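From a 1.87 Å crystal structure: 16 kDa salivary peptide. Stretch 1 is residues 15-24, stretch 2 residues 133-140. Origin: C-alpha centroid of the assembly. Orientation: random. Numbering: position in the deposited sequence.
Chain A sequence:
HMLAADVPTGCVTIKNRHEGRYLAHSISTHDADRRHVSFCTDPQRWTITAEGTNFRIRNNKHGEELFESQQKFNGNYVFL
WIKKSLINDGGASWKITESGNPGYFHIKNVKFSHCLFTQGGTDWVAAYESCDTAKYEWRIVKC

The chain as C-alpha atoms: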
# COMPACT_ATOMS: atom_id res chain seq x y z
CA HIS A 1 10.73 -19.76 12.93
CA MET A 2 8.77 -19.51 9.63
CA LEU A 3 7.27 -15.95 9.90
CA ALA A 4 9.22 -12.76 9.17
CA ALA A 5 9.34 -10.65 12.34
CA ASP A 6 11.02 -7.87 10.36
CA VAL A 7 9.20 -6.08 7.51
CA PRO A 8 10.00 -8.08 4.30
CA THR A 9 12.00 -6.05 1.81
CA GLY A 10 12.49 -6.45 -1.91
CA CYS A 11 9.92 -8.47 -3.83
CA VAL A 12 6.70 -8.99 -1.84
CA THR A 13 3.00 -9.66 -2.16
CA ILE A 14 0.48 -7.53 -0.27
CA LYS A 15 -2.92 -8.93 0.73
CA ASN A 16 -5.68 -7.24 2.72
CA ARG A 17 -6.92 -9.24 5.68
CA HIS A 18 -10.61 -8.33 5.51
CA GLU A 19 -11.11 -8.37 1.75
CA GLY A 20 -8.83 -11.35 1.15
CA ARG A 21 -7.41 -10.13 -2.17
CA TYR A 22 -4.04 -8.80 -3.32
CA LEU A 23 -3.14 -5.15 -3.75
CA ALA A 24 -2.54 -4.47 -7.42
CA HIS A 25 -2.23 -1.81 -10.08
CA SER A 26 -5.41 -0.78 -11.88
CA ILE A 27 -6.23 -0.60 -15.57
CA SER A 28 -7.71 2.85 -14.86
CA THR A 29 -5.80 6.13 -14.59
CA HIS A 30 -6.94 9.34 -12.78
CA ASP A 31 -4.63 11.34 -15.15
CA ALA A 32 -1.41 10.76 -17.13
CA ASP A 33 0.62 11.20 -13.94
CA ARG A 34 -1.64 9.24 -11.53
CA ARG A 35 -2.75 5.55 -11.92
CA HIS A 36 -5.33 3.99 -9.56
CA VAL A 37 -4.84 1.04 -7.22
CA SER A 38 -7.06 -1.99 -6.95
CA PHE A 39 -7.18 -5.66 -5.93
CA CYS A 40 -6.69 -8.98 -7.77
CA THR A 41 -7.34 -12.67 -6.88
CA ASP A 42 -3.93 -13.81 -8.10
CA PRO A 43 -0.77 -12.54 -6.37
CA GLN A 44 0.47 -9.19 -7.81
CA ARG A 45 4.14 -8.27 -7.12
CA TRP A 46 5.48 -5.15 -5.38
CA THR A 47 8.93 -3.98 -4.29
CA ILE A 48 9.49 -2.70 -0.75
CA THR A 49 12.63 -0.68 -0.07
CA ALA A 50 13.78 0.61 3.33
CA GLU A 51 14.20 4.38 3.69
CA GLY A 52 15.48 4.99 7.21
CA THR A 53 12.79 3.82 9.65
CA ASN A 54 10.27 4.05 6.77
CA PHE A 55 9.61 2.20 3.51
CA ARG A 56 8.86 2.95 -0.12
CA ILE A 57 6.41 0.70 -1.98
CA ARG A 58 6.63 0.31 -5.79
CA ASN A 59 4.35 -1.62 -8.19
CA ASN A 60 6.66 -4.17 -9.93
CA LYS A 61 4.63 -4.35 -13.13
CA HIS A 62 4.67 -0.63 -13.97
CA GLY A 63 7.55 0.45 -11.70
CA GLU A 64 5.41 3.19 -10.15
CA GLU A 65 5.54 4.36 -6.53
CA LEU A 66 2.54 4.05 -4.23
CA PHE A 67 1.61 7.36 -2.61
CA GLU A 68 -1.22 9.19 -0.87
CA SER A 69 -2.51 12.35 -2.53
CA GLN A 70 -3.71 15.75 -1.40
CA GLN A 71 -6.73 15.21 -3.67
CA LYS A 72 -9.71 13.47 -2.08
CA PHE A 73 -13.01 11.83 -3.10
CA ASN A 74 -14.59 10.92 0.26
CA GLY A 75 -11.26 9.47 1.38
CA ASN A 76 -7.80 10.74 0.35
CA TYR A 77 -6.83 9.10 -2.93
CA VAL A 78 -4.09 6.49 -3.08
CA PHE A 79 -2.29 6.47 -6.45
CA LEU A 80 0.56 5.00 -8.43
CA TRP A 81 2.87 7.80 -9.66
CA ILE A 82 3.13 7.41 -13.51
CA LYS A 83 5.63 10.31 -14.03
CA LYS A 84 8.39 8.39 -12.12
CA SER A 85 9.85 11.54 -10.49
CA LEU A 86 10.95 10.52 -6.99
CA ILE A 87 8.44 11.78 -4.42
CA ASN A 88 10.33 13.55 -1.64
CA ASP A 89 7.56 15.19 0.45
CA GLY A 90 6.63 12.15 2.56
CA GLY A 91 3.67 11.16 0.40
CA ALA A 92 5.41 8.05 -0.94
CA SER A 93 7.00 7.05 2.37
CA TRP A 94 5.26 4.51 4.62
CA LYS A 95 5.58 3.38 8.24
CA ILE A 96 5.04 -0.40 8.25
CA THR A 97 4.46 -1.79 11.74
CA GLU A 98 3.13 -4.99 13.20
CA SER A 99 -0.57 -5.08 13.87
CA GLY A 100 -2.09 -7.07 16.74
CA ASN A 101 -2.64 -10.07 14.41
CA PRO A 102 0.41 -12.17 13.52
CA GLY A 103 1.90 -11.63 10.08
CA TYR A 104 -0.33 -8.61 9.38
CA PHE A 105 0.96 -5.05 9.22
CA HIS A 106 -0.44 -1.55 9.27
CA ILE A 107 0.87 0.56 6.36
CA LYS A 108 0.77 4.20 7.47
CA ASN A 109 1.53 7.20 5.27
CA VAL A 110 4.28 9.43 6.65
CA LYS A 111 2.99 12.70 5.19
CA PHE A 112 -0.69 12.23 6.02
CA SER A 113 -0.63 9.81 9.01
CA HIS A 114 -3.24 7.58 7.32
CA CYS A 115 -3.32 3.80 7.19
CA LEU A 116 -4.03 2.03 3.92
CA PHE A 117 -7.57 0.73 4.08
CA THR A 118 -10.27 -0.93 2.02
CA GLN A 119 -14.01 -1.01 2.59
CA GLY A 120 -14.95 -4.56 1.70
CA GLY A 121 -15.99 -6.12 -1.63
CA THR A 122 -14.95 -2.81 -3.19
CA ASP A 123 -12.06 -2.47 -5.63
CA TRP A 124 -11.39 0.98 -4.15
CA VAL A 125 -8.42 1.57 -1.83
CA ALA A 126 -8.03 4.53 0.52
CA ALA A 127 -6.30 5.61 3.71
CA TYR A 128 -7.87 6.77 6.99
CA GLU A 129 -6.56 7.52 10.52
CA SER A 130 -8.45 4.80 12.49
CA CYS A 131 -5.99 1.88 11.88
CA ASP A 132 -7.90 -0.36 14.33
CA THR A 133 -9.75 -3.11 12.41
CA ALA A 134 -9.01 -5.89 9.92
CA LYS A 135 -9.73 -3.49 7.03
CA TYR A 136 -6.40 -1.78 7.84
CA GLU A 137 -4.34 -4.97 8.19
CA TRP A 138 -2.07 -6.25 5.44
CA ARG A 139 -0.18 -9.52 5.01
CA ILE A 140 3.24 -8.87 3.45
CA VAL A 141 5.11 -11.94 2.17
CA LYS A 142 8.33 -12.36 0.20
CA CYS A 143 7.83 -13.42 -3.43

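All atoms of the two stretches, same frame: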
# COMPACT_ATOMS: atom_id res chain seq x y z
N LYS A 15 -1.56 -8.41 0.73
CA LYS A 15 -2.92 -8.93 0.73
C LYS A 15 -3.68 -8.35 1.91
O LYS A 15 -3.19 -8.37 3.04
CB LYS A 15 -2.90 -10.45 0.80
CG LYS A 15 -4.27 -11.09 0.88
CD LYS A 15 -4.16 -12.61 0.95
N ASN A 16 -4.88 -7.84 1.66
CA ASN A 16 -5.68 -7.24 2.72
C ASN A 16 -6.37 -8.33 3.51
O ASN A 16 -6.83 -9.33 2.94
CB ASN A 16 -6.74 -6.27 2.18
CG ASN A 16 -7.54 -5.59 3.29
OD1 ASN A 16 -8.61 -6.07 3.70
ND2 ASN A 16 -7.03 -4.47 3.80
N ARG A 17 -6.43 -8.16 4.83
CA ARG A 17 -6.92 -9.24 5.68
C ARG A 17 -8.43 -9.38 5.58
O ARG A 17 -8.94 -10.50 5.50
CB ARG A 17 -6.54 -9.01 7.13
CG ARG A 17 -7.03 -10.14 8.03
CD ARG A 17 -6.83 -9.81 9.48
NE ARG A 17 -7.62 -10.70 10.33
CZ ARG A 17 -7.93 -10.42 11.59
NH1 ARG A 17 -7.51 -9.27 12.14
NH2 ARG A 17 -8.65 -11.28 12.31
N HIS A 18 -9.16 -8.26 5.60
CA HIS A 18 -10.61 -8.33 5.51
C HIS A 18 -11.06 -8.79 4.14
O HIS A 18 -11.81 -9.76 4.01
CB HIS A 18 -11.24 -6.97 5.83
CG HIS A 18 -12.72 -6.93 5.57
ND1 HIS A 18 -13.64 -7.52 6.41
CD2 HIS A 18 -13.43 -6.40 4.55
CE1 HIS A 18 -14.85 -7.34 5.93
NE2 HIS A 18 -14.76 -6.66 4.80
N GLU A 19 -10.60 -8.10 3.09
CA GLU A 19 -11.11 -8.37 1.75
C GLU A 19 -10.59 -9.70 1.20
O GLU A 19 -11.28 -10.36 0.42
CB GLU A 19 -10.74 -7.21 0.83
CG GLU A 19 -10.80 -7.51 -0.66
CD GLU A 19 -12.22 -7.62 -1.18
OE1 GLU A 19 -13.15 -7.57 -0.37
OE2 GLU A 19 -12.39 -7.78 -2.40
N GLY A 20 -9.39 -10.10 1.60
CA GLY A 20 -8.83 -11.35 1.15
C GLY A 20 -8.28 -11.37 -0.26
O GLY A 20 -8.09 -12.45 -0.82
N ARG A 21 -8.00 -10.20 -0.84
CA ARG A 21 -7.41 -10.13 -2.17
C ARG A 21 -6.12 -9.31 -2.13
O ARG A 21 -5.80 -8.65 -1.14
CB ARG A 21 -8.40 -9.53 -3.18
CG ARG A 21 -9.66 -10.36 -3.36
CD ARG A 21 -10.48 -9.83 -4.51
NE ARG A 21 -11.14 -8.56 -4.20
CZ ARG A 21 -11.42 -7.63 -5.11
NH1 ARG A 21 -11.08 -7.81 -6.38
NH2 ARG A 21 -12.04 -6.51 -4.74
N TYR A 22 -5.37 -9.38 -3.23
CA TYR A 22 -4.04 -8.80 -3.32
C TYR A 22 -4.08 -7.37 -3.85
O TYR A 22 -4.80 -7.07 -4.80
CB TYR A 22 -3.15 -9.66 -4.22
CG TYR A 22 -2.85 -11.01 -3.63
CD1 TYR A 22 -3.72 -12.08 -3.82
CD2 TYR A 22 -1.72 -11.20 -2.85
CE1 TYR A 22 -3.45 -13.31 -3.26
CE2 TYR A 22 -1.45 -12.43 -2.30
CZ TYR A 22 -2.31 -13.48 -2.50
OH TYR A 22 -2.03 -14.70 -1.93
N LEU A 23 -3.30 -6.49 -3.22
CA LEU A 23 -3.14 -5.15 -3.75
C LEU A 23 -2.51 -5.22 -5.13
O LEU A 23 -1.60 -6.02 -5.37
CB LEU A 23 -2.26 -4.31 -2.81
CG LEU A 23 -2.26 -2.79 -3.03
CD1 LEU A 23 -3.63 -2.21 -2.74
CD2 LEU A 23 -1.20 -2.13 -2.17
N ALA A 24 -2.99 -4.39 -6.05
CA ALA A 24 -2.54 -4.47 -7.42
C ALA A 24 -2.69 -3.11 -8.09
O ALA A 24 -3.42 -2.24 -7.61
CB ALA A 24 -3.32 -5.54 -8.20
N THR A 133 -8.98 -1.93 12.77
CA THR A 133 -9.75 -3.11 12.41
C THR A 133 -9.01 -3.91 11.33
O THR A 133 -7.95 -3.51 10.85
CB THR A 133 -11.16 -2.73 11.92
OG1 THR A 133 -11.07 -2.20 10.59
CG2 THR A 133 -11.76 -1.68 12.83
N ALA A 134 -9.61 -5.05 10.95
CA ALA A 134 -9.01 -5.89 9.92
C ALA A 134 -8.92 -5.20 8.56
O ALA A 134 -8.11 -5.62 7.73
CB ALA A 134 -9.79 -7.19 9.77
N LYS A 135 -9.75 -4.19 8.31
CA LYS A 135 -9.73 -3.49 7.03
C LYS A 135 -8.42 -2.75 6.80
O LYS A 135 -8.11 -2.41 5.65
CB LYS A 135 -10.89 -2.48 6.96
CG LYS A 135 -12.27 -3.06 7.35
CD LYS A 135 -13.26 -1.93 7.67
CE LYS A 135 -14.51 -2.44 8.39
NZ LYS A 135 -15.48 -1.34 8.72
N TYR A 136 -7.68 -2.49 7.87
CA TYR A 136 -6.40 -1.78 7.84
C TYR A 136 -5.20 -2.72 7.86
O TYR A 136 -4.07 -2.24 7.89
CB TYR A 136 -6.32 -0.83 9.04
CG TYR A 136 -7.35 0.27 9.04
CD1 TYR A 136 -8.59 0.09 9.65
CD2 TYR A 136 -7.09 1.50 8.45
CE1 TYR A 136 -9.54 1.11 9.65
CE2 TYR A 136 -8.03 2.52 8.45
CZ TYR A 136 -9.26 2.32 9.05
OH TYR A 136 -10.20 3.33 9.05
N GLU A 137 -5.42 -4.03 7.89
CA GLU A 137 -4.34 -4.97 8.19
C GLU A 137 -3.93 -5.67 6.91
O GLU A 137 -4.77 -6.09 6.12
CB GLU A 137 -4.79 -5.97 9.27
CG GLU A 137 -5.02 -5.28 10.62
CD GLU A 137 -5.51 -6.23 11.70
OE1 GLU A 137 -6.12 -7.25 11.36
OE2 GLU A 137 -5.29 -5.93 12.90
N TRP A 138 -2.62 -5.78 6.70
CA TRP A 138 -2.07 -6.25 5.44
C TRP A 138 -1.03 -7.33 5.68
O TRP A 138 -0.09 -7.14 6.46
CB TRP A 138 -1.44 -5.10 4.65
CG TRP A 138 -2.40 -4.00 4.41
CD1 TRP A 138 -2.72 -2.99 5.27
CD2 TRP A 138 -3.20 -3.79 3.23
NE1 TRP A 138 -3.68 -2.16 4.69
CE2 TRP A 138 -3.97 -2.64 3.44
CE3 TRP A 138 -3.33 -4.48 2.02
CZ2 TRP A 138 -4.86 -2.13 2.47
CZ3 TRP A 138 -4.21 -3.97 1.06
CH2 TRP A 138 -4.96 -2.83 1.30
N ARG A 139 -1.17 -8.45 4.95
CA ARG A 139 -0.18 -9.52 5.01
C ARG A 139 0.87 -9.31 3.93
O ARG A 139 0.55 -9.28 2.74
CB ARG A 139 -0.84 -10.90 4.84
CG ARG A 139 0.17 -12.05 4.97
CD ARG A 139 -0.52 -13.42 5.04
NE ARG A 139 -0.58 -14.09 3.74
CZ ARG A 139 -1.56 -14.93 3.37
NH1 ARG A 139 -2.57 -15.19 4.19
NH2 ARG A 139 -1.52 -15.49 2.17
N ILE A 140 2.13 -9.19 4.35
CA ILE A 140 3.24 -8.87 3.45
C ILE A 140 4.19 -10.06 3.44
O ILE A 140 4.81 -10.37 4.46
CB ILE A 140 3.97 -7.59 3.89
CG1 ILE A 140 3.00 -6.41 3.89
CG2 ILE A 140 5.17 -7.33 2.99
CD1 ILE A 140 3.58 -5.12 4.44

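Two segments more than a hundred residues apart in sequence meet here as antiparallel strands, and the register pairs Lys15 with Arg139 and Asn16 with Trp138. Lys15 and Arg139 form the hydrogen-bonded pair, with Lys15 N to Arg139 O at 3.0 Å and Arg139 N to Lys15 O at 2.8 Å. A third backbone bond, Arg17 N to Glu137 O at 3.0 Å, carries the ladder on to where the first stretch turns away.

Asn16 is the residue to study. Its neighbour across the sheet is Trp138, in a non-hydrogen-bonded pair with a CA-CA distance of 4.6 Å, and their side chains share a face. The backbone places Asn16 CB over the face of the indole, 4.0 Å from the centroid of the six-membered ring, while Trp138, chi1 m and chi2 83°, brings that ring beneath it. Asn16 chi1, t at -178°, instead directs the amide, whose ND2 lies over one face of the indole, 3.5 Å from Trp138 CZ2. The amide then serves both segments. Asn16 ND2 donates to Lys135 O at 3.0 Å, pinning the short 3-10 segment, and Asn16 OD1 accepts from Glu19 N at 2.9 Å, tying down the turn of its own stretch. Backbone bonds close that turn: Gly20 N to Asn16 O at 3.0 Å and Asn16 N to Arg21 O at 3.1 Å. Gly20 has phi 77°, a value that favours glycine. One buried polar side chain thus couples a turn, a 3-10 segment and an aromatic face. Leu23 also meets the indole, with its CD1 4.2 Å from Trp138 CZ3.

Beyond the strand pairing, Arg17 points toward the second stretch. Its chi1 to chi3 are all t, an extended chain that carries the guanidinium past Ala134 to Glu137, where Arg17 NH1 and Glu137 OE1 form a salt bridge at 2.6 Å. The carboxylate lies at the guanidinium edge, near its plane, where the N-H groups point; Ala134 CB covers one face, 3.9 Å from Arg17 NH1. Glu137 starts sideways from its backbone, but chi1 m and chi2 t bring its end nearer. The small Ala134 side chain, pointing toward the first stretch, also packs against His18, CB to CB at 4.2 Å. His18, chi1 t, sets its CG 4.3 Å from Lys135 CG, although the CA-to-CB bond of Lys135 points away.

On the opposite sheet face, the side chains of Lys15 and Arg139 meet more loosely. Lys15 is t at chi1 and chi2, and its CD lies over one face of the Arg139 guanidinium, 4.1 Å from Arg139 NH2; the lysine is unmodelled beyond CD.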